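Local coordinates for protein protease (Penicillium cyclopium, PDB 5Z6O) that is a subtilisin-like serine protease of the proteinase K type, cleaving peptide bonds in protein substrates through a charge-relay system, at residues M115-A118 and V119-K123. Sequence-based numbering, arbitrary orientation. Where two conformers were deposited one is given.
Sequences MDWA and VKDSK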
ATOM      1  N   MET A 115     -12.834  -7.472   3.595  1.00 11.37           N
ATOM      2  CA  MET A 115     -11.722  -7.824   4.481  1.00  9.06           C
ATOM      3  C   MET A 115     -11.858  -9.244   5.002  1.00 12.81           C
ATOM      4  O   MET A 115     -10.872 -10.008   5.034  1.00 17.09           O
ATOM      5  CB  MET A 115     -11.658  -6.843   5.658  1.00 10.67           C
ATOM      6  CG  MET A 115     -11.469  -5.405   5.211  1.00 13.65           C
ATOM      7  SD  MET A 115     -11.738  -4.216   6.525  1.00 18.08           S
ATOM      8  CE  MET A 115     -10.379  -4.638   7.581  1.00 16.37           C
ATOM      9  N   ASP A 116     -13.079  -9.597   5.428  1.00 12.97           N
ATOM     10  CA  ASP A 116     -13.350 -10.943   5.914  0.59 16.55           C
ATOM     11  C   ASP A 116     -13.095 -11.989   4.832  1.00 14.43           C
ATOM     12  O   ASP A 116     -12.506 -13.056   5.106  1.00 17.83           O
ATOM     13  CB  ASP A 116     -14.801 -11.032   6.405  0.59 17.42           C
ATOM     14  CG  ASP A 116     -15.020 -10.390   7.774  0.59 19.29           C
ATOM     15  OD1 ASP A 116     -14.054  -9.926   8.432  0.59 23.19           O
ATOM     16  OD2 ASP A 116     -16.192 -10.343   8.185  0.59 19.68           O
ATOM     17  N   TRP A 117     -13.539 -11.709   3.598  1.00 13.93           N
ATOM     18  CA  TRP A 117     -13.282 -12.637   2.495  1.00 15.69           C
ATOM     19  C   TRP A 117     -11.791 -12.865   2.315  1.00 18.29           C
ATOM     20  O   TRP A 117     -11.331 -14.009   2.137  1.00 14.85           O
ATOM     21  CB  TRP A 117     -13.893 -12.105   1.200  1.00 17.18           C
ATOM     22  CG  TRP A 117     -13.639 -13.014   0.049  1.00 19.43           C
ATOM     23  CD1 TRP A 117     -14.468 -13.995  -0.427  1.00 23.10           C
ATOM     24  CD2 TRP A 117     -12.448 -13.060  -0.763  1.00 14.23           C
ATOM     25  NE1 TRP A 117     -13.858 -14.657  -1.484  1.00 22.25           N
ATOM     26  CE2 TRP A 117     -12.621 -14.100  -1.712  1.00 17.35           C
ATOM     27  CE3 TRP A 117     -11.261 -12.329  -0.779  1.00 17.05           C
ATOM     28  CZ2 TRP A 117     -11.645 -14.419  -2.658  1.00 20.00           C
ATOM     29  CZ3 TRP A 117     -10.284 -12.643  -1.741  1.00 14.64           C
ATOM     30  CH2 TRP A 117     -10.485 -13.683  -2.658  1.00 19.50           C
ATOM     31  N   ALA A 118     -11.010 -11.784   2.379  1.00 13.77           N
ATOM     32  CA  ALA A 118      -9.575 -11.912   2.132  1.00 10.61           C
ATOM     33  C   ALA A 118      -8.890 -12.744   3.211  1.00 13.55           C
ATOM     34  O   ALA A 118      -7.962 -13.524   2.924  1.00 14.76           O
ATOM     35  CB  ALA A 118      -8.963 -10.519   2.021  1.00 11.23           C
ATOM     36  N   VAL A 119      -9.290 -12.561   4.471  1.00 12.34           N
ATOM     37  CA  VAL A 119      -8.679 -13.358   5.543  1.00 15.29           C
ATOM     38  C   VAL A 119      -8.950 -14.848   5.309  1.00 14.88           C
ATOM     39  O   VAL A 119      -8.046 -15.694   5.431  1.00 17.49           O
ATOM     40  CB  VAL A 119      -9.202 -12.907   6.922  1.00 18.77           C
ATOM     41  CG1 VAL A 119      -8.868 -13.985   7.969  1.00 18.77           C
ATOM     42  CG2 VAL A 119      -8.597 -11.530   7.336  1.00 18.87           C
ATOM     43  N   LYS A 120     -10.197 -15.185   4.963  1.00 17.31           N
ATOM     44  CA  LYS A 120     -10.528 -16.584   4.662  1.00 16.36           C
ATOM     45  C   LYS A 120      -9.689 -17.117   3.514  1.00 17.05           C
ATOM     46  O   LYS A 120      -9.176 -18.242   3.565  1.00 20.72           O
ATOM     47  CB  LYS A 120     -12.007 -16.718   4.305  1.00 18.85           C
ATOM     48  CG  LYS A 120     -12.919 -16.862   5.506  1.00 42.15           C
ATOM     49  CD  LYS A 120     -14.332 -17.229   5.069  1.00 51.17           C
ATOM     50  CE  LYS A 120     -15.247 -17.368   6.272  1.00 75.31           C
ATOM     51  NZ  LYS A 120     -15.325 -16.087   7.025  1.00 53.29           N
ATOM     52  N   ASP A 121      -9.561 -16.325   2.447  1.00 19.83           N
ATOM     53  CA  ASP A 121      -8.776 -16.753   1.296  1.00 18.77           C
ATOM     54  C   ASP A 121      -7.313 -16.968   1.660  1.00 18.26           C
ATOM     55  O   ASP A 121      -6.673 -17.914   1.188  1.00 18.27           O
ATOM     56  CB  ASP A 121      -8.901 -15.723   0.174  1.00 12.73           C
ATOM     57  CG  ASP A 121      -8.248 -16.189  -1.103  1.00 24.02           C
ATOM     58  OD1 ASP A 121      -8.841 -17.044  -1.798  1.00 20.19           O
ATOM     59  OD2 ASP A 121      -7.142 -15.702  -1.406  1.00 16.90           O
ATOM     60  N   SER A 122      -6.759 -16.101   2.503  1.00 15.14           N
ATOM     61  CA  SER A 122      -5.360 -16.259   2.860  0.64 13.95           C
ATOM     62  C   SER A 122      -5.146 -17.537   3.662  1.00 19.29           C
ATOM     63  O   SER A 122      -4.132 -18.210   3.481  1.00 18.99           O
ATOM     64  CB  SER A 122      -4.875 -15.034   3.631  0.64 17.43           C
ATOM     65  OG  SER A 122      -5.483 -14.946   4.896  0.64 18.05           O
ATOM     66  N   LYS A 123      -6.091 -17.893   4.542  1.00 19.91           N
ATOM     67  CA  LYS A 123      -6.001 -19.191   5.220  1.00 22.56           C
ATOM     68  C   LYS A 123      -6.074 -20.339   4.210  1.00 26.20           C
ATOM     69  O   LYS A 123      -5.231 -21.243   4.221  1.00 27.68           O
ATOM     70  CB  LYS A 123      -7.103 -19.328   6.286  1.00 23.79           C
ATOM     71  CG  LYS A 123      -6.910 -18.385   7.462  1.00 28.33           C
ATOM     72  CD  LYS A 123      -7.828 -18.731   8.627  1.00 46.25           C
ATOM     73  CE  LYS A 123      -7.692 -17.719   9.773  1.00 52.66           C
ATOM     74  NZ  LYS A 123      -6.248 -17.463  10.143  1.00 48.77           N
TER
HETATM   75  O   HOH W   1     -12.530 -14.354   8.040  1.00 53.83           O
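Val119 N donates to Met115 O (3.1 Å), the first of four i to i+4 backbone bonds that carry the α-helix from 115-118 into 119-123. With CG1 of Val119 anti to the backbone N, CG2 is left on the side of Met115 O, 3.6 Å away. At the next residue, Lys120 N bonds to Asp116 O, nearly straight (N-H...O 171°). The lysine chain bends only at its end, where a water that donates to Asp116 O also accepts a weak bond from Lys120 NZ.

Asp121 makes the main side-chain contact. While its N bonds to Trp117 O, its CB sits over one face of the indole, 4.0 Å from the centroid of the six-membered ring, in a CH-pi contact. Both side chains have CG anti to the backbone N, which sends them the same way, the carboxylate nearly parallel to the ring (10°) with CG 3.7 Å from Trp117 CH2. Asp121 OD2 is held by a salt bridge to Arg125 and a hydrogen bond with Tyr39 OH. Ser122 N closes on Ala118 O, and in the conformer given its OG bonds to Val119 O (2.7 Å), which Lys123 N approaches from the same face.

Within the subtilase α/β fold, helix 108-124 packs Ala118 and Ser122 against parallel strands 37-42 and 131-135; Met115 packs on both Met135 of strand 131-135 and helix 143-154, and Val119 on Val152 of that helix.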